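Local coordinates for protein N-(5'-phosphoribosyl)anthranilate isomerase (Thermococcus kodakarensis, PDB 5LHE) that catalyses the isomerisation of N-(5-phospho-beta-D-ribosyl)anthranilate to 1-(2-carboxyphenylamino)-1-deoxy-D-ribulose 5-phosphate, the third step from chorismate to L-tryptophan, at residues S98-F103 with K130-T135; R118-I123 with S148-K153. All coordinates share one frame; numbering follows the deposited sequence.

Contact 1. Residues S98-F103 with K130-T135; sequences SVMKAF and KILLDT
M100 lies over the start of its neighbour strand, filling the hollow between K130 and L132, where 98-103 and 130-134 run side by side as adjacent parallel strands of the TIM barrel. Together with helix 112-123 they form one beta-alpha-beta unit. The CG of M100 sits 3.9 Å from CB of L132 and its SD 3.8 Å from CB of K130. With CG anti to the backbone N (chi1 173°) and a bend at chi3, the flexible thioether folds across both methylenes, a fit that suits an unbranched side chain. Further along this face, which points into the barrel, the small bump of A102 meets the CD2 branch of L132 (CB to CD2 3.9 Å), the longer leucine spanning the distance to it.

On the face turned to the helices, F103 has CG anti to its carbonyl carbon (chi1 -59°), which brings the ring alongside I131, the two side chains crossing obliquely. The CG2 methyl of I131 lies 3.7 Å from both CD1 and CE1 of F103, while the CD2 branch of L133 comes nearest to CB of F103, at 4.2 Å. L119 and I123 of helix 112-123 close over the phenyl group.

K130 keeps its aliphatic base against M100 and sends its amine away, toward a cation-pi contact with F3. K101 also leads away, its ammonium bonded to S81 O and A102 O. Beneath the side chains, five backbone hydrogen bonds join the strands, and the F103 N to L132 O bond, 2.8 Å long, meets the carbonyl almost end-on at 172°.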
# COMPACT_ATOMS: atom_id res chain seq x y z
N SER A 98 -2.90 -4.16 12.79
CA SER A 98 -2.68 -2.75 12.47
C SER A 98 -3.05 -2.55 11.02
O SER A 98 -2.81 -3.42 10.20
CB SER A 98 -1.23 -2.35 12.74
OG SER A 98 -0.96 -2.55 14.12
N VAL A 99 -3.65 -1.41 10.71
CA VAL A 99 -4.24 -1.26 9.39
C VAL A 99 -3.62 -0.15 8.56
O VAL A 99 -3.38 0.96 9.04
CB VAL A 99 -5.76 -0.99 9.48
CG1 VAL A 99 -6.35 -0.76 8.11
CG2 VAL A 99 -6.46 -2.18 10.16
N MET A 100 -3.35 -0.47 7.30
CA MET A 100 -3.16 0.56 6.33
C MET A 100 -4.38 0.53 5.42
O MET A 100 -4.70 -0.50 4.80
CB MET A 100 -1.83 0.38 5.57
CG MET A 100 -1.66 1.35 4.42
SD MET A 100 0.06 1.67 4.01
CE MET A 100 0.75 0.03 4.02
N LYS A 101 -5.09 1.65 5.39
CA LYS A 101 -6.28 1.77 4.58
C LYS A 101 -5.93 2.46 3.26
O LYS A 101 -5.40 3.57 3.25
CB LYS A 101 -7.37 2.54 5.33
CG LYS A 101 -8.65 2.77 4.55
CD LYS A 101 -9.44 1.49 4.30
CE LYS A 101 -10.77 1.80 3.62
NZ LYS A 101 -10.63 2.16 2.17
N ALA A 102 -6.21 1.78 2.15
CA ALA A 102 -6.00 2.29 0.80
C ALA A 102 -7.20 3.06 0.26
O ALA A 102 -8.33 2.59 0.34
CB ALA A 102 -5.69 1.14 -0.13
N PHE A 103 -6.94 4.23 -0.33
CA PHE A 103 -7.99 5.08 -0.87
C PHE A 103 -7.68 5.34 -2.32
O PHE A 103 -6.55 5.70 -2.66
CB PHE A 103 -8.09 6.41 -0.12
CG PHE A 103 -8.36 6.28 1.34
CD1 PHE A 103 -7.31 6.17 2.23
CD2 PHE A 103 -9.66 6.30 1.83
CE1 PHE A 103 -7.55 6.06 3.59
CE2 PHE A 103 -9.90 6.19 3.18
CZ PHE A 103 -8.85 6.08 4.06
N LYS A 130 -2.05 3.75 9.03
CA LYS A 130 -1.48 4.40 7.86
C LYS A 130 -2.53 4.58 6.78
O LYS A 130 -3.50 3.82 6.71
CB LYS A 130 -0.30 3.61 7.31
CG LYS A 130 0.92 3.60 8.19
CD LYS A 130 2.15 3.17 7.38
CE LYS A 130 3.19 2.50 8.26
NZ LYS A 130 3.66 3.36 9.37
N ILE A 131 -2.31 5.60 5.96
CA ILE A 131 -3.14 5.91 4.82
C ILE A 131 -2.32 5.75 3.57
O ILE A 131 -1.20 6.25 3.49
CB ILE A 131 -3.70 7.35 4.92
CG1 ILE A 131 -4.71 7.45 6.06
CG2 ILE A 131 -4.34 7.80 3.60
CD1 ILE A 131 -4.66 8.77 6.81
N LEU A 132 -2.86 5.01 2.61
CA LEU A 132 -2.22 4.80 1.31
C LEU A 132 -3.11 5.38 0.22
O LEU A 132 -4.31 5.08 0.15
CB LEU A 132 -1.95 3.30 1.05
CG LEU A 132 -1.29 2.81 -0.26
CD1 LEU A 132 -0.55 1.48 -0.09
CD2 LEU A 132 -2.30 2.67 -1.39
N LEU A 133 -2.52 6.23 -0.62
CA LEU A 133 -3.24 6.84 -1.74
C LEU A 133 -2.84 6.14 -3.02
O LEU A 133 -1.68 6.19 -3.44
CB LEU A 133 -2.95 8.35 -1.83
CG LEU A 133 -3.31 9.20 -0.61
CD1 LEU A 133 -3.24 10.67 -0.97
CD2 LEU A 133 -4.68 8.84 -0.09
N ASP A 134 -3.82 5.48 -3.64
CA ASP A 134 -3.57 4.71 -4.84
C ASP A 134 -3.81 5.57 -6.07
O ASP A 134 -4.96 5.78 -6.49
CB ASP A 134 -4.47 3.47 -4.87
CG ASP A 134 -3.86 2.33 -5.65
OD1 ASP A 134 -2.83 2.54 -6.31
OD2 ASP A 134 -4.42 1.22 -5.59
N THR A 135 -2.73 6.10 -6.64
CA THR A 135 -2.81 6.94 -7.83
C THR A 135 -3.02 6.11 -9.10
O THR A 135 -2.68 4.95 -9.15
CB THR A 135 -1.54 7.78 -7.99
OG1 THR A 135 -0.41 6.91 -8.03
CG2 THR A 135 -1.38 8.69 -6.83

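Contact 2. Residues R118-I123 with S148-K153; sequences RLLELI and SAIIAK
I151 pushes its CD1 methyl against L120, 3.5 Å from the CG of that leucine and 3.7 Å from its CD2, and this is where the two segments meet most tightly. The two side chains slide past each other in opposite directions. From the same isoleucine, CG1 lies 3.8 Å from CD2 of L119, whose side chain it crosses at about a right angle, while CG2 meets CD1 of I123 at 3.6 Å. With CG1 anti to the carbonyl carbon and CG2 anti to the backbone N (chi1 -55°), the beta-branch sends one arm to the leucine pair and the other to I123, a spread that suits a residue branched at CB. An alanine in place of I151 would lose CG1, CG2 and CD1 together and is likely to open a gap between L119, L120 and I123.

Helices 112-123 and 140-151 are neighbours in the outer layer of the TIM barrel, and the buried side of their contact rests on strand 130-134: L119 and I151 both pack on L133, and I123 on I131. No hydrogen bond crosses between the segments, which meet through apolar side chains.

Toward the outside the packing thins. L120 and I150 are partly exposed, and CD1 of the leucine comes no nearer than 4.4 Å to CG2 of I150. Polar residues suit the solvent side: R118 and E121 are exposed, the latter bonded to Q125, and K153 turns back along its own segment, where NZ bonds to A149 O at 3.2 Å.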
# COMPACT_ATOMS: atom_id res chain seq x y z
N ARG A 118 -12.98 16.05 -0.90
CA ARG A 118 -13.83 14.85 -0.86
C ARG A 118 -13.06 13.68 -0.24
O ARG A 118 -13.65 12.87 0.47
CB ARG A 118 -14.32 14.48 -2.27
CG ARG A 118 -15.10 15.58 -2.98
CD ARG A 118 -15.87 15.05 -4.19
NE ARG A 118 -17.31 15.12 -4.00
CZ ARG A 118 -18.21 14.75 -4.91
NH1 ARG A 118 -17.81 14.27 -6.08
NH2 ARG A 118 -19.51 14.86 -4.65
N LEU A 119 -11.76 13.61 -0.49
CA LEU A 119 -10.93 12.51 0.01
C LEU A 119 -10.56 12.71 1.48
O LEU A 119 -10.60 11.77 2.27
CB LEU A 119 -9.66 12.37 -0.84
CG LEU A 119 -8.73 11.17 -0.60
CD1 LEU A 119 -9.48 9.85 -0.69
CD2 LEU A 119 -7.56 11.17 -1.58
N LEU A 120 -10.20 13.94 1.84
CA LEU A 120 -9.93 14.29 3.23
C LEU A 120 -11.11 13.93 4.13
O LEU A 120 -10.93 13.38 5.22
CB LEU A 120 -9.61 15.78 3.37
CG LEU A 120 -8.19 16.22 3.02
CD1 LEU A 120 -8.07 17.75 3.04
CD2 LEU A 120 -7.17 15.57 3.94
N GLU A 121 -12.32 14.25 3.67
CA GLU A 121 -13.52 13.93 4.43
C GLU A 121 -13.62 12.42 4.59
O GLU A 121 -13.91 11.92 5.68
CB GLU A 121 -14.77 14.50 3.75
CG GLU A 121 -16.07 14.33 4.54
CD GLU A 121 -16.69 12.94 4.40
OE1 GLU A 121 -16.44 12.27 3.37
OE2 GLU A 121 -17.44 12.52 5.31
N LEU A 122 -13.37 11.70 3.50
CA LEU A 122 -13.44 10.24 3.51
C LEU A 122 -12.40 9.64 4.44
O LEU A 122 -12.70 8.73 5.21
CB LEU A 122 -13.25 9.70 2.10
CG LEU A 122 -13.33 8.18 2.01
CD1 LEU A 122 -14.63 7.70 2.64
CD2 LEU A 122 -13.23 7.73 0.57
N ILE A 123 -11.17 10.13 4.34
CA ILE A 123 -10.08 9.64 5.18
C ILE A 123 -10.38 9.82 6.66
O ILE A 123 -10.14 8.91 7.47
CB ILE A 123 -8.77 10.37 4.83
CG1 ILE A 123 -8.25 9.84 3.50
CG2 ILE A 123 -7.74 10.18 5.93
CD1 ILE A 123 -7.15 10.68 2.90
N SER A 148 -3.13 14.24 -4.19
CA SER A 148 -2.30 13.61 -3.17
C SER A 148 -1.42 14.61 -2.44
O SER A 148 -1.10 14.44 -1.27
CB SER A 148 -1.45 12.52 -3.81
OG SER A 148 -2.31 11.53 -4.37
N ALA A 149 -1.03 15.67 -3.12
CA ALA A 149 -0.13 16.62 -2.49
C ALA A 149 -0.86 17.39 -1.40
O ALA A 149 -0.29 17.69 -0.34
CB ALA A 149 0.46 17.56 -3.50
N ILE A 150 -2.12 17.72 -1.66
CA ILE A 150 -2.98 18.35 -0.66
C ILE A 150 -3.17 17.44 0.54
O ILE A 150 -3.01 17.85 1.69
CB ILE A 150 -4.36 18.69 -1.22
CG1 ILE A 150 -4.25 19.73 -2.32
CG2 ILE A 150 -5.28 19.18 -0.10
CD1 ILE A 150 -5.41 19.78 -3.26
N ILE A 151 -3.51 16.20 0.25
CA ILE A 151 -3.75 15.20 1.30
C ILE A 151 -2.53 15.01 2.19
O ILE A 151 -2.63 14.89 3.41
CB ILE A 151 -4.14 13.85 0.68
CG1 ILE A 151 -5.33 14.01 -0.26
CG2 ILE A 151 -4.43 12.82 1.77
CD1 ILE A 151 -6.59 14.41 0.44
N ALA A 152 -1.37 14.97 1.55
CA ALA A 152 -0.13 14.63 2.22
C ALA A 152 0.29 15.71 3.22
O ALA A 152 1.19 15.49 4.02
CB ALA A 152 0.97 14.39 1.20
N LYS A 153 -0.37 16.86 3.16
CA LYS A 153 -0.08 17.95 4.08
C LYS A 153 -0.85 17.78 5.39
O LYS A 153 -0.48 18.38 6.40
CB LYS A 153 -0.42 19.29 3.43
CG LYS A 153 0.39 19.57 2.18
CD LYS A 153 1.88 19.69 2.50
CE LYS A 153 2.71 19.74 1.23
NZ LYS A 153 2.68 18.45 0.50

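Overall arrangement
Contact 1 is the inner of the two, within the barrel wall, its centre about 6 Å from the centre of the chain, whereas contact 2 lies in the helical layer, its centre about 16 Å from that point, and is partly open to solvent. Backbone hydrogen bonding sets the strand pairing of 98-103 with 130-135; the helices of 118-123 and 148-153 carry their backbone bonds within themselves, as helices do, and meet through aliphatic side chains. Helix 112-123 follows strand 98-104 and precedes strand 130-134, so the contacts interleave along the chain. They also touch: F103 meets L119, I131 meets I123, and L133 reaches S148 and I151, its CD1 3.7 Å from CG2 of I151.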